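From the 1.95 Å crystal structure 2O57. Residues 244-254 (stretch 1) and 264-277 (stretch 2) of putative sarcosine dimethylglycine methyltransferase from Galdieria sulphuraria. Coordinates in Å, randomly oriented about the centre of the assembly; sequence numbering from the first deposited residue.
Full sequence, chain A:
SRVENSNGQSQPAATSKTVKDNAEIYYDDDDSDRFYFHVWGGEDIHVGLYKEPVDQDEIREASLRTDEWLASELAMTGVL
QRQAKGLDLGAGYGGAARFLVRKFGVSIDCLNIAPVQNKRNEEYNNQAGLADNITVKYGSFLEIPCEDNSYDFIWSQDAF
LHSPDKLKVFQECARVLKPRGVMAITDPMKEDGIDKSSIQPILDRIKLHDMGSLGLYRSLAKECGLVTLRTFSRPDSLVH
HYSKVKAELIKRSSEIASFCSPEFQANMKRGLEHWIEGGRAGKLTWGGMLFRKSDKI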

# COMPACT_ATOMS: atom_id res chain seq x y z
N LYS A 244 16.29 -12.69 1.35
CA LYS A 244 15.89 -14.10 1.45
C LYS A 244 16.22 -14.91 0.18
O LYS A 244 16.67 -16.06 0.26
CB LYS A 244 14.39 -14.21 1.73
CG LYS A 244 13.93 -13.55 3.06
CD LYS A 244 14.28 -14.38 4.24
CE LYS A 244 13.45 -15.63 4.27
NZ LYS A 244 13.76 -16.47 5.44
N VAL A 245 16.00 -14.31 -0.98
CA VAL A 245 16.37 -15.01 -2.22
C VAL A 245 17.89 -15.26 -2.28
O VAL A 245 18.33 -16.38 -2.68
CB VAL A 245 15.88 -14.25 -3.47
CG1 VAL A 245 16.44 -14.94 -4.72
CG2 VAL A 245 14.33 -14.23 -3.53
N LYS A 246 18.69 -14.28 -1.87
CA LYS A 246 20.14 -14.47 -1.84
C LYS A 246 20.55 -15.59 -0.89
O LYS A 246 21.47 -16.37 -1.21
CB LYS A 246 20.87 -13.17 -1.47
CG LYS A 246 22.40 -13.27 -1.66
CD LYS A 246 23.12 -11.90 -1.46
CE LYS A 246 23.07 -11.53 -0.03
NZ LYS A 246 24.14 -12.31 0.72
N ALA A 247 19.89 -15.67 0.27
CA ALA A 247 20.16 -16.74 1.23
C ALA A 247 19.83 -18.11 0.61
O ALA A 247 20.58 -19.05 0.77
CB ALA A 247 19.31 -16.51 2.53
N GLU A 248 18.69 -18.21 -0.06
CA GLU A 248 18.32 -19.46 -0.75
C GLU A 248 19.28 -19.85 -1.88
O GLU A 248 19.62 -21.03 -2.05
CB GLU A 248 16.87 -19.39 -1.29
CG GLU A 248 16.36 -20.78 -1.74
CD GLU A 248 16.09 -21.73 -0.57
OE1 GLU A 248 16.03 -21.29 0.61
OE2 GLU A 248 15.96 -22.93 -0.82
N LEU A 249 19.77 -18.86 -2.61
CA LEU A 249 20.73 -19.11 -3.69
C LEU A 249 22.04 -19.72 -3.08
O LEU A 249 22.65 -20.65 -3.63
CB LEU A 249 21.01 -17.82 -4.45
CG LEU A 249 22.16 -17.79 -5.48
CD1 LEU A 249 21.84 -18.83 -6.58
CD2 LEU A 249 22.35 -16.42 -6.11
N ILE A 250 22.46 -19.16 -1.95
CA ILE A 250 23.68 -19.66 -1.26
C ILE A 250 23.41 -21.08 -0.74
O ILE A 250 24.24 -21.99 -0.92
CB ILE A 250 24.13 -18.66 -0.15
CG1 ILE A 250 24.73 -17.42 -0.82
CG2 ILE A 250 25.12 -19.34 0.83
CD1 ILE A 250 24.91 -16.19 0.14
N LYS A 251 22.25 -21.27 -0.13
CA LYS A 251 21.87 -22.58 0.40
C LYS A 251 21.95 -23.68 -0.68
O LYS A 251 22.42 -24.80 -0.40
CB LYS A 251 20.45 -22.53 0.94
CG LYS A 251 19.94 -23.87 1.44
CD LYS A 251 18.73 -23.75 2.37
CE LYS A 251 18.35 -25.16 2.87
NZ LYS A 251 16.89 -25.24 3.27
N ARG A 252 21.45 -23.36 -1.87
CA ARG A 252 21.31 -24.36 -2.95
C ARG A 252 22.45 -24.41 -3.94
O ARG A 252 22.34 -25.08 -4.97
CB ARG A 252 20.04 -24.05 -3.73
CG ARG A 252 18.79 -23.89 -2.88
CD ARG A 252 18.15 -25.22 -2.72
NE ARG A 252 16.83 -25.11 -2.16
CZ ARG A 252 16.00 -26.13 -2.03
NH1 ARG A 252 16.37 -27.35 -2.42
NH2 ARG A 252 14.80 -25.92 -1.50
N SER A 253 23.53 -23.70 -3.66
CA SER A 253 24.69 -23.54 -4.55
C SER A 253 25.20 -24.81 -5.21
O SER A 253 25.30 -24.86 -6.43
CB SER A 253 25.86 -22.87 -3.82
OG SER A 253 26.94 -22.66 -4.73
N SER A 254 25.57 -25.81 -4.42
CA SER A 254 26.15 -27.03 -5.00
C SER A 254 25.08 -27.87 -5.73
O SER A 254 25.32 -28.41 -6.80
CB SER A 254 26.91 -27.82 -3.93
OG SER A 254 26.02 -28.21 -2.92
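Stretch 2 (264-277) FQANMKRGLEHWIE

How does stretch 2 run relative to stretch 1? Residues 264-277 are helical throughout, held by regular backbone bonds such as Lys 269 N to Gln 265 O at 2.9 Å, and they pack against helix 244-251 in a nearly antiparallel sense. The signed crossing angle is -160°, and the axes come within 9.8 Å of each other. Lys 246 therefore lies near Lys 269, with their CA atoms 6.2 Å apart, while one turn further along stretch 1 the CA of Leu 249 is 7.6 Å from the CA of Gln 265. Together the two stretches bury 557 Å².

What does Leu 249 find on the facing helix? Its CA-to-CB bond points toward stretch 2, and with chi1 t and chi2 p the side chain sits as a knob among Gln 265, Met 268, Lys 269 and Leu 272. CD2 reaches the backbone there, 3.9 Å from Gln 265 O and 3.8 Å from Lys 269 N, and lies 3.9 Å from Met 268 CB. Leu 272, m then t, brings its CD1 to 4.1 Å from Leu 249 CD2 and also to 4.1 Å from Val 245 CG1, so one methyl serves two neighbours a helical turn apart. Met 268, a selenomethionine, is extended, with all three chi angles t; this carries its CE to 4.0 Å from Val 245 CG1.

Why is a lysine so much a part of this apolar packing? Lys 246 also points toward stretch 2 and forms a second knob, among Lys 269, Leu 272, Glu 273 and Ile 276. Leu 272 CD1 comes 3.6 Å from Lys 246 CA, close against the start of the side chain. The first two torsions of Lys 246 are t, which extends its methylenes over the other helix: CD is 4.0 Å from Lys 269 CG and 3.8 Å from Glu 273 CG, and CE is 4.0 Å from Ile 276 CD1. Chi3 and chi4 then turn to p. The ammonium NZ ends 4.6 Å from Glu 273 OE2, a favourable pairing of charges but too long for a salt bridge. Lys 269 likewise offers its aliphatic part, its CE lying 4.0 Å from Ile 250 CG1.

What joins the stretches where helix 244-251 gives out? Arg 252 is the first residue to leave helical phi/psi, and just beyond it Ser 253 meets Gln 265 through two hydrogen bonds. Ser 253 OG, with chi1 t, donates to Gln 265 OE1 at 2.7 Å, and Gln 265 NE2 donates to Ser 253 O at 3.1 Å. The m, t conformation of Gln 265 extends its amide to this site, so that both of its polar atoms engage one residue. A water adds a further link, donating to Gln 265 OE1 and to Leu 249 O from 2.7 and 2.8 Å respectively.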

# COMPACT_ATOMS: atom_id res chain seq x y z
N PHE A 264 27.43 -17.94 -13.15
CA PHE A 264 26.08 -17.39 -13.12
C PHE A 264 25.69 -17.02 -11.68
O PHE A 264 25.09 -15.95 -11.45
CB PHE A 264 25.05 -18.36 -13.70
CG PHE A 264 23.65 -17.99 -13.29
CD1 PHE A 264 23.01 -16.92 -13.90
CD2 PHE A 264 23.02 -18.67 -12.26
CE1 PHE A 264 21.73 -16.54 -13.50
CE2 PHE A 264 21.75 -18.29 -11.86
CZ PHE A 264 21.10 -17.21 -12.46
N GLN A 265 25.99 -17.90 -10.73
CA GLN A 265 25.59 -17.70 -9.33
C GLN A 265 26.22 -16.44 -8.78
O GLN A 265 25.56 -15.65 -8.11
CB GLN A 265 25.98 -18.89 -8.46
CG GLN A 265 25.15 -20.13 -8.75
CD GLN A 265 25.52 -21.30 -7.86
OE1 GLN A 265 25.71 -21.13 -6.65
NE2 GLN A 265 25.63 -22.49 -8.45
N ALA A 266 27.50 -16.25 -9.09
CA ALA A 266 28.22 -15.08 -8.61
C ALA A 266 27.57 -13.81 -9.18
O ALA A 266 27.33 -12.88 -8.41
CB ALA A 266 29.73 -15.18 -8.94
N ASN A 267 27.21 -13.79 -10.47
CA ASN A 267 26.53 -12.66 -11.12
C ASN A 267 25.14 -12.40 -10.54
O ASN A 267 24.76 -11.23 -10.34
CB ASN A 267 26.34 -12.87 -12.64
CG ASN A 267 27.65 -12.85 -13.43
OD1 ASN A 267 28.61 -12.19 -13.04
ND2 ASN A 267 27.69 -13.56 -14.57
N MSE A 268 24.38 -13.47 -10.31
CA MSE A 268 23.05 -13.32 -9.67
C MSE A 268 23.16 -12.70 -8.28
O MSE A 268 22.43 -11.78 -7.95
CB MSE A 268 22.31 -14.64 -9.59
CG MSE A 268 20.81 -14.41 -9.17
SE MSE A 268 19.77 -16.01 -9.23
CE MSE A 268 18.26 -15.34 -8.21
N LYS A 269 24.03 -13.26 -7.44
CA LYS A 269 24.30 -12.77 -6.09
C LYS A 269 24.68 -11.27 -6.09
O LYS A 269 24.16 -10.47 -5.28
CB LYS A 269 25.40 -13.66 -5.46
CG LYS A 269 25.75 -13.47 -4.00
CD LYS A 269 26.88 -14.46 -3.55
CE LYS A 269 26.58 -15.91 -3.99
NZ LYS A 269 27.71 -16.90 -3.75
N ARG A 270 25.55 -10.87 -7.02
CA ARG A 270 25.89 -9.44 -7.13
C ARG A 270 24.66 -8.59 -7.42
O ARG A 270 24.48 -7.56 -6.78
CB ARG A 270 26.98 -9.18 -8.16
CG ARG A 270 28.34 -9.61 -7.67
CD ARG A 270 29.41 -9.21 -8.64
NE ARG A 270 29.43 -10.10 -9.81
CZ ARG A 270 30.22 -11.16 -9.92
NH1 ARG A 270 31.06 -11.49 -8.92
NH2 ARG A 270 30.16 -11.90 -11.02
N GLY A 271 23.85 -9.00 -8.39
CA GLY A 271 22.59 -8.31 -8.70
C GLY A 271 21.65 -8.22 -7.51
O GLY A 271 21.05 -7.17 -7.24
N LEU A 272 21.51 -9.33 -6.79
CA LEU A 272 20.70 -9.33 -5.56
C LEU A 272 21.22 -8.30 -4.57
O LEU A 272 20.44 -7.51 -4.03
CB LEU A 272 20.64 -10.73 -4.93
CG LEU A 272 19.88 -11.79 -5.80
CD1 LEU A 272 20.08 -13.18 -5.23
CD2 LEU A 272 18.39 -11.45 -5.96
N GLU A 273 22.53 -8.29 -4.35
CA GLU A 273 23.14 -7.33 -3.43
C GLU A 273 22.81 -5.88 -3.81
O GLU A 273 22.63 -5.03 -2.93
CB GLU A 273 24.65 -7.54 -3.38
CG GLU A 273 25.06 -8.78 -2.59
CD GLU A 273 26.49 -9.25 -2.88
OE1 GLU A 273 27.20 -8.61 -3.70
OE2 GLU A 273 26.91 -10.28 -2.31
N HIS A 274 22.76 -5.60 -5.12
CA HIS A 274 22.45 -4.24 -5.61
C HIS A 274 21.03 -3.84 -5.25
O HIS A 274 20.79 -2.69 -4.88
CB HIS A 274 22.62 -4.13 -7.13
CG HIS A 274 24.05 -4.05 -7.58
ND1 HIS A 274 25.00 -3.30 -6.91
CD2 HIS A 274 24.68 -4.59 -8.65
CE1 HIS A 274 26.16 -3.43 -7.52
NE2 HIS A 274 26.00 -4.20 -8.58
N TRP A 275 20.07 -4.76 -5.38
CA TRP A 275 18.70 -4.46 -4.99
C TRP A 275 18.63 -4.19 -3.50
O TRP A 275 17.98 -3.26 -3.08
CB TRP A 275 17.73 -5.61 -5.33
CG TRP A 275 17.34 -5.63 -6.78
CD1 TRP A 275 17.73 -6.54 -7.71
CD2 TRP A 275 16.46 -4.71 -7.45
NE1 TRP A 275 17.15 -6.26 -8.93
CE2 TRP A 275 16.39 -5.13 -8.81
CE3 TRP A 275 15.74 -3.58 -7.05
CZ2 TRP A 275 15.62 -4.45 -9.76
CZ3 TRP A 275 14.96 -2.89 -8.01
CH2 TRP A 275 14.91 -3.35 -9.34
N ILE A 276 19.28 -5.04 -2.71
CA ILE A 276 19.25 -4.92 -1.23
C ILE A 276 19.86 -3.57 -0.82
O ILE A 276 19.25 -2.80 -0.07
CB ILE A 276 20.03 -6.11 -0.56
CG1 ILE A 276 19.32 -7.45 -0.82
CG2 ILE A 276 20.24 -5.86 0.97
CD1 ILE A 276 20.24 -8.70 -0.63
N GLU A 277 21.07 -3.31 -1.32
CA GLU A 277 21.78 -2.06 -1.02
C GLU A 277 20.95 -0.84 -1.42
O GLU A 277 20.84 0.06 -0.63
CB GLU A 277 23.17 -2.03 -1.70
CG GLU A 277 24.18 -2.93 -1.02
CD GLU A 277 25.40 -3.34 -1.90
OE1 GLU A 277 25.59 -2.78 -3.03
OE2 GLU A 277 26.16 -4.26 -1.46
O HOH W 1 25.09 -19.61 -4.54